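Local coordinates for protein succinyl-CoA:3-ketoacid-coenzyme A transferase subunit B (Helicobacter pylori, PDB 3RRL) that catalyses, as one subunit of the enzyme, the transfer of coenzyme A from succinyl-CoA to a 3-oxo acid, releasing succinate and forming a 3-oxoacyl-CoA, at residues E15-N20 / I93-L98; Q41-L46 / I63-E68; A132-V137 / V163-I168. All blocks are in the same frame, centred on the assembly; numbering follows the deposited sequence.

Contact 1: E15-N20 / I93-L98; sequences EGMYVN and IDLAIL
Val19 and Asn20 pair with Leu95 and Ala96 as neighbouring parallel strands, the axes of 18-20 and 95-98 lying 4.8 Å apart at 21°. Asn20 bonds both ways: its N donates to Leu95 O (2.8 Å) and its O receives Ile97 N. Two residues earlier, Tyr18 O accepts Leu95 N and, weakly, Asp94 N. Here the side chain of Asp94 takes over from the backbone. Its CG sits beside its own backbone N (chi1 -62°), and OD2 receives Tyr18 N on the anti lone pair at 2.9 Å, in a nearly straight bond of 166°. The carboxylate in effect takes the place of a strand carbonyl as acceptor. OD2 also accepts from a water 2.7 Å away, while OD1 forms a salt bridge with Lys133.

Strand 95-98 lies between strands 18-21 and 134-138 in the parallel middle of the sheet, in keeping with the placing of the coenzyme A transferase family among Rossmann-like folds. On the face holding Val19 and Leu95 the two side chains run side by side, with Val19 CG2 4.0 Å from Leu95 CB; Leu13 packs against both. Met17, present as selenomethionine, extends this apolar patch by setting SE 4.1 Å from Leu95 CD2. The other face carries Asn20 and the small Ala96 beneath Leu128 of helix 125-131, and Asn20 ND2 bonds Gln41. Ile93 CG2 touches Tyr18 O (3.5 Å). The Tyr18 ring turns its CD2 edge to Asp94 OD2 at 3.6 Å, and its hydroxyl bonds a basic side chain on a subunit of another protein.

Contact 2: Q41-L46 / I63-E68; sequences QSENGL and INAGKE
Asn44 reaches across to the backbone of Ile63, its ND2 giving a nearly straight hydrogen bond (173°) to Ile63 O at 2.9 Å. That oxygen lies in the plane of the Asn44 amide, whereas the donor stands well above the carbonyl plane of Ile63, 54° out of it. Asn44 CG is tucked between the backbone N and carbonyl carbon (chi1 54°), and beyond it ND2 also comes within 3.8 Å of Ile63 CG1. An amide suits the place because its oxygen faces Ser42 OG, although that hydrogen bond is modelled doubtfully short. Ser42, small enough to sit close to a backbone, brings OG to 3.5 Å from Asn64 CA.

Glu43, the predicted active-site residue, has a chain bent at chi2, and its OE2 lies 3.6 Å from Ala65 CB. The compact Ala65 occupies a type I turn, Asn64 to Lys67. Asn64 braces the turn: OD1 accepts Glu68 N (2.9 Å), and ND2 donates to Glu68 OE1. Lys67 folds back to bond Ala65 O through NZ (2.7 Å).

A G1 bulge, with Gly45 at positive phi, leads strand 39-42 into strand 46-49. Ile49 of the latter packs on Ser42, while helix 81-89 meets Glu43 through the Phe85 side chain and a bond from Ser84 OG to Glu43 O.

Contact 3: A132-V137 / V163-I168; sequences AKKVIV and VVHQLI
Ile136 and Val137 run parallel to Gln166 and Leu167, the axes of strands 134-137 and 166-168 being 4.8 Å apart at an angle of 24°. Val137 carries the regular part of the pairing, its N bonding Gln166 O and its O accepting Ile168 N (2.9 Å). Before it, Val135 O takes two donors, His165 N and Gln166 N, both in its carbonyl plane. The chain turns at His165, whose ring then meets Val135 N in place of a strand carbonyl: ND1 accepts that N-H at 3.0 Å, with the donor tilted 30° out of the ring plane. An accepting ND1 is consistent with a neutral ring protonated on NE2. Val135 CB lies 3.4 Å from Val163 O, and both valine methyls also come near that oxygen.

Lys134 reaches across to Gln166. CG of Lys134 is anti to the backbone N (chi1 -174°), and the extended chain beyond it delivers NZ to Gln166 OE1 at 2.9 Å, well above the amide plane. Glu12 completes this polar group, forming a salt bridge with NZ and accepting from Gln166 NE2. Ile136 lies alongside Gln166 with CD1 only 3.2 Å from OE1, so the amide is packed against hydrocarbon as well as hydrogen-bonded to the ammonium of Lys134.

The contacts on the side bearing Val137 and Leu167 are between apolar side chains. Those of Val137 and Val164 cross at about a right angle, CG2 to CG2 3.7 Å, while the other methyl of Val137, CG1, approaches Leu167 CD1 at 4.0 Å. Phe176 of strand 172-177 packs on Val164 and Leu167. Strand 166-168 is the last of the parallel run, and the antiparallel strand 172-177 follows it: a mixed sheet with a Rossmann-like parallel centre.

Overall arrangement
All three contacts reach one mixed sheet, contact 2 through 41-46 alone. Contacts 1 and 3 are buried pairings of parallel strands, adjoining through strands 95-98 and 134-138, where Ile93 O meets Lys133 N. They share a device: just before the strand begins, the side chain of Asp94 or His165 accepts a backbone N-H. Contact 2, only partly buried, is nested within the chain loop closed by contact 1 and meets it where Val19 O faces Gln41 N. Its chemistry is mainly side chain to backbone between loops, and it carries the predicted active-site Glu43. Contact 3 lies farther off, about 21 Å from contact 2 between centres. Contacts 1 and 2 touch another protein's chain; contact 3 does not.

Contact 1: E15-N20 / I93-L98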
# COMPACT_ATOMS: atom_id res chain seq x y z
N GLU B 15 2.16 -18.11 23.64
CA GLU B 15 1.17 -18.63 22.71
C GLU B 15 0.39 -17.51 22.04
O GLU B 15 -0.11 -16.61 22.71
CB GLU B 15 0.20 -19.55 23.44
CG GLU B 15 0.76 -20.92 23.79
CD GLU B 15 0.55 -21.94 22.68
OE1 GLU B 15 -0.22 -21.65 21.74
OE2 GLU B 15 1.16 -23.03 22.76
N GLY B 16 0.28 -17.58 20.71
CA GLY B 16 -0.56 -16.66 19.97
C GLY B 16 0.16 -15.41 19.52
O GLY B 16 -0.43 -14.53 18.89
N MSE B 17 1.44 -15.32 19.84
CA MSE B 17 2.22 -14.16 19.45
C MSE B 17 2.61 -14.20 17.99
O MSE B 17 2.76 -15.27 17.40
CB MSE B 17 3.48 -14.06 20.29
CG MSE B 17 3.25 -13.50 21.67
SE MSE B 17 4.96 -13.05 22.45
CE MSE B 17 4.31 -12.03 23.98
N TYR B 18 2.78 -13.01 17.42
CA TYR B 18 3.42 -12.86 16.13
C TYR B 18 4.80 -12.29 16.42
O TYR B 18 4.93 -11.26 17.07
CB TYR B 18 2.61 -11.93 15.24
CG TYR B 18 1.23 -12.47 14.90
CD1 TYR B 18 1.03 -13.28 13.78
CD2 TYR B 18 0.13 -12.17 15.69
CE1 TYR B 18 -0.23 -13.78 13.45
CE2 TYR B 18 -1.14 -12.66 15.37
CZ TYR B 18 -1.31 -13.46 14.26
OH TYR B 18 -2.57 -13.94 13.96
N VAL B 19 5.84 -12.98 15.94
CA VAL B 19 7.20 -12.68 16.35
C VAL B 19 8.13 -12.51 15.16
O VAL B 19 8.03 -13.24 14.17
CB VAL B 19 7.76 -13.80 17.26
CG1 VAL B 19 9.21 -13.52 17.63
CG2 VAL B 19 6.91 -13.95 18.50
N ASN B 20 9.04 -11.55 15.27
CA ASN B 20 10.09 -11.40 14.29
C ASN B 20 11.47 -11.57 14.92
O ASN B 20 11.83 -10.87 15.86
CB ASN B 20 10.02 -10.05 13.59
CG ASN B 20 11.09 -9.90 12.53
OD1 ASN B 20 12.28 -9.79 12.85
ND2 ASN B 20 10.67 -9.91 11.27
N ILE B 93 3.25 -6.52 15.00
CA ILE B 93 4.13 -7.58 15.50
C ILE B 93 4.28 -7.47 17.02
O ILE B 93 4.66 -6.42 17.53
CB ILE B 93 5.53 -7.49 14.85
CG1 ILE B 93 5.42 -7.56 13.33
CG2 ILE B 93 6.45 -8.59 15.39
CD1 ILE B 93 4.89 -8.86 12.82
N ASP B 94 3.98 -8.54 17.74
CA ASP B 94 4.00 -8.50 19.20
C ASP B 94 5.41 -8.42 19.74
O ASP B 94 5.67 -7.77 20.75
CB ASP B 94 3.31 -9.73 19.78
CG ASP B 94 1.85 -9.82 19.39
OD1 ASP B 94 1.10 -8.85 19.64
OD2 ASP B 94 1.45 -10.87 18.83
N LEU B 95 6.34 -9.10 19.08
CA LEU B 95 7.68 -9.21 19.61
C LEU B 95 8.76 -9.21 18.53
O LEU B 95 8.71 -9.99 17.58
CB LEU B 95 7.76 -10.49 20.42
CG LEU B 95 9.06 -10.77 21.16
CD1 LEU B 95 9.36 -9.60 22.07
CD2 LEU B 95 8.88 -12.05 21.95
N ALA B 96 9.76 -8.35 18.70
CA ALA B 96 10.93 -8.38 17.85
C ALA B 96 12.14 -8.61 18.74
O ALA B 96 12.35 -7.88 19.71
CB ALA B 96 11.08 -7.08 17.08
N ILE B 97 12.90 -9.65 18.42
CA ILE B 97 14.11 -9.97 19.15
C ILE B 97 15.30 -9.66 18.27
O ILE B 97 15.33 -10.05 17.10
CB ILE B 97 14.13 -11.44 19.59
CG1 ILE B 97 12.86 -11.78 20.37
CG2 ILE B 97 15.37 -11.71 20.44
CD1 ILE B 97 12.82 -13.19 20.90
N LEU B 98 16.27 -8.95 18.84
CA LEU B 98 17.39 -8.44 18.06
C LEU B 98 18.70 -8.64 18.80
O LEU B 98 18.73 -8.71 20.03
CB LEU B 98 17.22 -6.94 17.77
CG LEU B 98 16.07 -6.45 16.89
CD1 LEU B 98 14.92 -5.95 17.75
CD2 LEU B 98 16.55 -5.33 15.99
O HOH W 1 -1.20 -11.22 18.95

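Contact 2: Q41-L46 / I63-E68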
# COMPACT_ATOMS: atom_id res chain seq x y z
N GLN B 41 7.41 -14.09 11.58
CA GLN B 41 7.30 -13.24 10.41
C GLN B 41 8.68 -13.05 9.79
O GLN B 41 9.66 -12.87 10.51
CB GLN B 41 6.71 -11.89 10.80
CG GLN B 41 6.17 -11.07 9.63
CD GLN B 41 7.12 -10.00 9.16
OE1 GLN B 41 8.32 -10.04 9.47
NE2 GLN B 41 6.61 -9.03 8.40
N SER B 42 8.75 -13.10 8.47
CA SER B 42 10.00 -12.84 7.77
C SER B 42 9.79 -11.55 6.99
O SER B 42 8.80 -11.41 6.28
CB SER B 42 10.34 -14.00 6.83
OG SER B 42 11.69 -13.96 6.41
N GLU B 43 10.72 -10.61 7.15
CA GLU B 43 10.51 -9.25 6.65
C GLU B 43 10.49 -9.18 5.12
O GLU B 43 10.11 -8.16 4.53
CB GLU B 43 11.57 -8.31 7.21
CG GLU B 43 12.97 -8.62 6.73
CD GLU B 43 14.03 -8.28 7.76
OE1 GLU B 43 13.66 -7.97 8.91
OE2 GLU B 43 15.23 -8.33 7.42
N ASN B 44 10.89 -10.27 4.49
CA ASN B 44 10.97 -10.34 3.04
C ASN B 44 9.63 -10.74 2.42
O ASN B 44 9.54 -11.02 1.23
CB ASN B 44 12.13 -11.22 2.56
CG ASN B 44 12.11 -12.61 3.15
OD1 ASN B 44 11.80 -12.80 4.32
ND2 ASN B 44 12.47 -13.59 2.34
N GLY B 45 8.58 -10.72 3.25
CA GLY B 45 7.24 -10.97 2.74
C GLY B 45 6.56 -12.28 3.06
O GLY B 45 5.75 -12.77 2.28
N LEU B 46 6.93 -12.90 4.17
CA LEU B 46 6.21 -14.08 4.61
C LEU B 46 5.73 -13.98 6.06
O LEU B 46 6.43 -13.45 6.93
CB LEU B 46 7.08 -15.31 4.44
CG LEU B 46 6.73 -16.49 5.34
CD1 LEU B 46 5.44 -17.17 4.87
CD2 LEU B 46 7.91 -17.47 5.34
N ILE B 63 12.81 -18.20 1.06
CA ILE B 63 13.93 -18.01 1.98
C ILE B 63 13.54 -17.12 3.15
O ILE B 63 12.54 -16.42 3.11
CB ILE B 63 15.15 -17.38 1.28
CG1 ILE B 63 14.75 -16.06 0.62
CG2 ILE B 63 15.73 -18.36 0.26
CD1 ILE B 63 15.93 -15.22 0.18
N ASN B 64 14.35 -17.15 4.20
CA ASN B 64 14.16 -16.24 5.32
C ASN B 64 15.01 -15.01 5.11
O ASN B 64 15.69 -14.88 4.09
CB ASN B 64 14.48 -16.93 6.65
CG ASN B 64 15.93 -17.40 6.74
OD1 ASN B 64 16.80 -16.96 5.98
ND2 ASN B 64 16.20 -18.30 7.68
N ALA B 65 14.98 -14.09 6.07
CA ALA B 65 15.69 -12.83 5.92
C ALA B 65 17.17 -13.09 5.74
O ALA B 65 17.89 -12.26 5.17
CB ALA B 65 15.45 -11.94 7.11
N GLY B 66 17.63 -14.24 6.24
CA GLY B 66 19.04 -14.59 6.21
C GLY B 66 19.44 -15.29 4.92
O GLY B 66 20.53 -15.86 4.84
N LYS B 67 18.57 -15.25 3.92
CA LYS B 67 18.83 -15.89 2.62
C LYS B 67 18.97 -17.41 2.73
O LYS B 67 19.62 -18.04 1.89
CB LYS B 67 20.06 -15.28 1.94
CG LYS B 67 20.21 -13.77 2.09
CD LYS B 67 18.98 -13.03 1.59
CE LYS B 67 19.15 -11.52 1.67
NZ LYS B 67 19.10 -10.98 3.07
N GLU B 68 18.35 -17.99 3.75
CA GLU B 68 18.35 -19.44 3.92
C GLU B 68 17.07 -20.04 3.35
O GLU B 68 16.00 -19.44 3.44
CB GLU B 68 18.46 -19.79 5.40
CG GLU B 68 19.65 -19.17 6.10
CD GLU B 68 19.74 -19.56 7.56
OE1 GLU B 68 18.68 -19.77 8.19
OE2 GLU B 68 20.88 -19.65 8.09

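Contact 3: A132-V137 / V163-I168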
# COMPACT_ATOMS: atom_id res chain seq x y z
N ALA B 132 7.54 -2.94 16.67
CA ALA B 132 7.19 -4.10 17.50
C ALA B 132 6.57 -3.65 18.83
O ALA B 132 7.03 -2.70 19.43
CB ALA B 132 8.43 -4.94 17.75
N LYS B 133 5.51 -4.33 19.27
CA LYS B 133 4.89 -3.97 20.56
C LYS B 133 5.90 -4.11 21.71
O LYS B 133 5.90 -3.32 22.65
CB LYS B 133 3.65 -4.82 20.84
CG LYS B 133 2.50 -4.58 19.87
CD LYS B 133 1.33 -5.51 20.15
CE LYS B 133 0.52 -5.78 18.89
NZ LYS B 133 -0.46 -6.91 19.09
N LYS B 134 6.75 -5.13 21.62
CA LYS B 134 7.85 -5.26 22.56
C LYS B 134 9.15 -5.54 21.83
O LYS B 134 9.21 -6.38 20.93
CB LYS B 134 7.58 -6.37 23.58
CG LYS B 134 8.63 -6.42 24.66
CD LYS B 134 8.36 -7.52 25.67
CE LYS B 134 9.43 -7.51 26.76
NZ LYS B 134 9.35 -8.70 27.64
N VAL B 135 10.19 -4.81 22.21
CA VAL B 135 11.51 -4.97 21.62
C VAL B 135 12.46 -5.56 22.65
O VAL B 135 12.72 -4.94 23.67
CB VAL B 135 12.06 -3.63 21.12
CG1 VAL B 135 13.50 -3.78 20.69
CG2 VAL B 135 11.20 -3.09 19.98
N ILE B 136 12.95 -6.76 22.37
CA ILE B 136 13.94 -7.41 23.23
C ILE B 136 15.29 -7.50 22.52
O ILE B 136 15.38 -8.00 21.40
CB ILE B 136 13.50 -8.83 23.60
CG1 ILE B 136 12.11 -8.82 24.23
CG2 ILE B 136 14.52 -9.49 24.53
CD1 ILE B 136 11.56 -10.22 24.50
N VAL B 137 16.35 -7.03 23.18
CA VAL B 137 17.70 -7.21 22.67
C VAL B 137 18.39 -8.31 23.47
O VAL B 137 18.34 -8.32 24.70
CB VAL B 137 18.53 -5.92 22.78
CG1 VAL B 137 20.00 -6.20 22.45
CG2 VAL B 137 17.98 -4.84 21.87
N VAL B 163 14.53 2.68 22.32
CA VAL B 163 13.65 1.65 21.76
C VAL B 163 13.63 0.31 22.51
O VAL B 163 12.75 -0.51 22.28
CB VAL B 163 14.01 1.39 20.29
CG1 VAL B 163 13.73 2.64 19.46
CG2 VAL B 163 15.47 0.96 20.17
N VAL B 164 14.58 0.09 23.41
CA VAL B 164 14.74 -1.25 23.97
C VAL B 164 13.87 -1.41 25.20
O VAL B 164 13.99 -0.64 26.14
CB VAL B 164 16.22 -1.54 24.34
CG1 VAL B 164 16.35 -2.92 24.99
CG2 VAL B 164 17.10 -1.45 23.10
N HIS B 165 12.96 -2.38 25.18
CA HIS B 165 12.11 -2.68 26.33
C HIS B 165 12.80 -3.57 27.34
O HIS B 165 12.70 -3.36 28.55
CB HIS B 165 10.78 -3.30 25.88
CG HIS B 165 9.87 -2.34 25.18
ND1 HIS B 165 9.82 -2.24 23.80
CD2 HIS B 165 9.00 -1.42 25.65
CE1 HIS B 165 8.94 -1.31 23.46
NE2 HIS B 165 8.44 -0.80 24.57
N GLN B 166 13.50 -4.58 26.84
CA GLN B 166 14.12 -5.57 27.71
C GLN B 166 15.46 -6.01 27.13
O GLN B 166 15.59 -6.18 25.91
CB GLN B 166 13.18 -6.76 27.88
CG GLN B 166 13.77 -7.97 28.61
CD GLN B 166 12.83 -9.17 28.57
OE1 GLN B 166 12.20 -9.44 27.55
NE2 GLN B 166 12.71 -9.87 29.68
N LEU B 167 16.45 -6.18 27.99
CA LEU B 167 17.78 -6.59 27.56
C LEU B 167 18.20 -7.84 28.30
O LEU B 167 18.23 -7.87 29.54
CB LEU B 167 18.79 -5.46 27.78
CG LEU B 167 20.27 -5.86 27.75
CD1 LEU B 167 20.70 -6.34 26.37
CD2 LEU B 167 21.16 -4.70 28.22
N ILE B 168 18.50 -8.89 27.55
CA ILE B 168 18.93 -10.16 28.12
C ILE B 168 20.37 -10.43 27.71
O ILE B 168 20.68 -10.53 26.53
CB ILE B 168 18.03 -11.30 27.59
CG1 ILE B 168 16.56 -11.02 27.91
CG2 ILE B 168 18.48 -12.64 28.15
CD1 ILE B 168 15.61 -12.10 27.39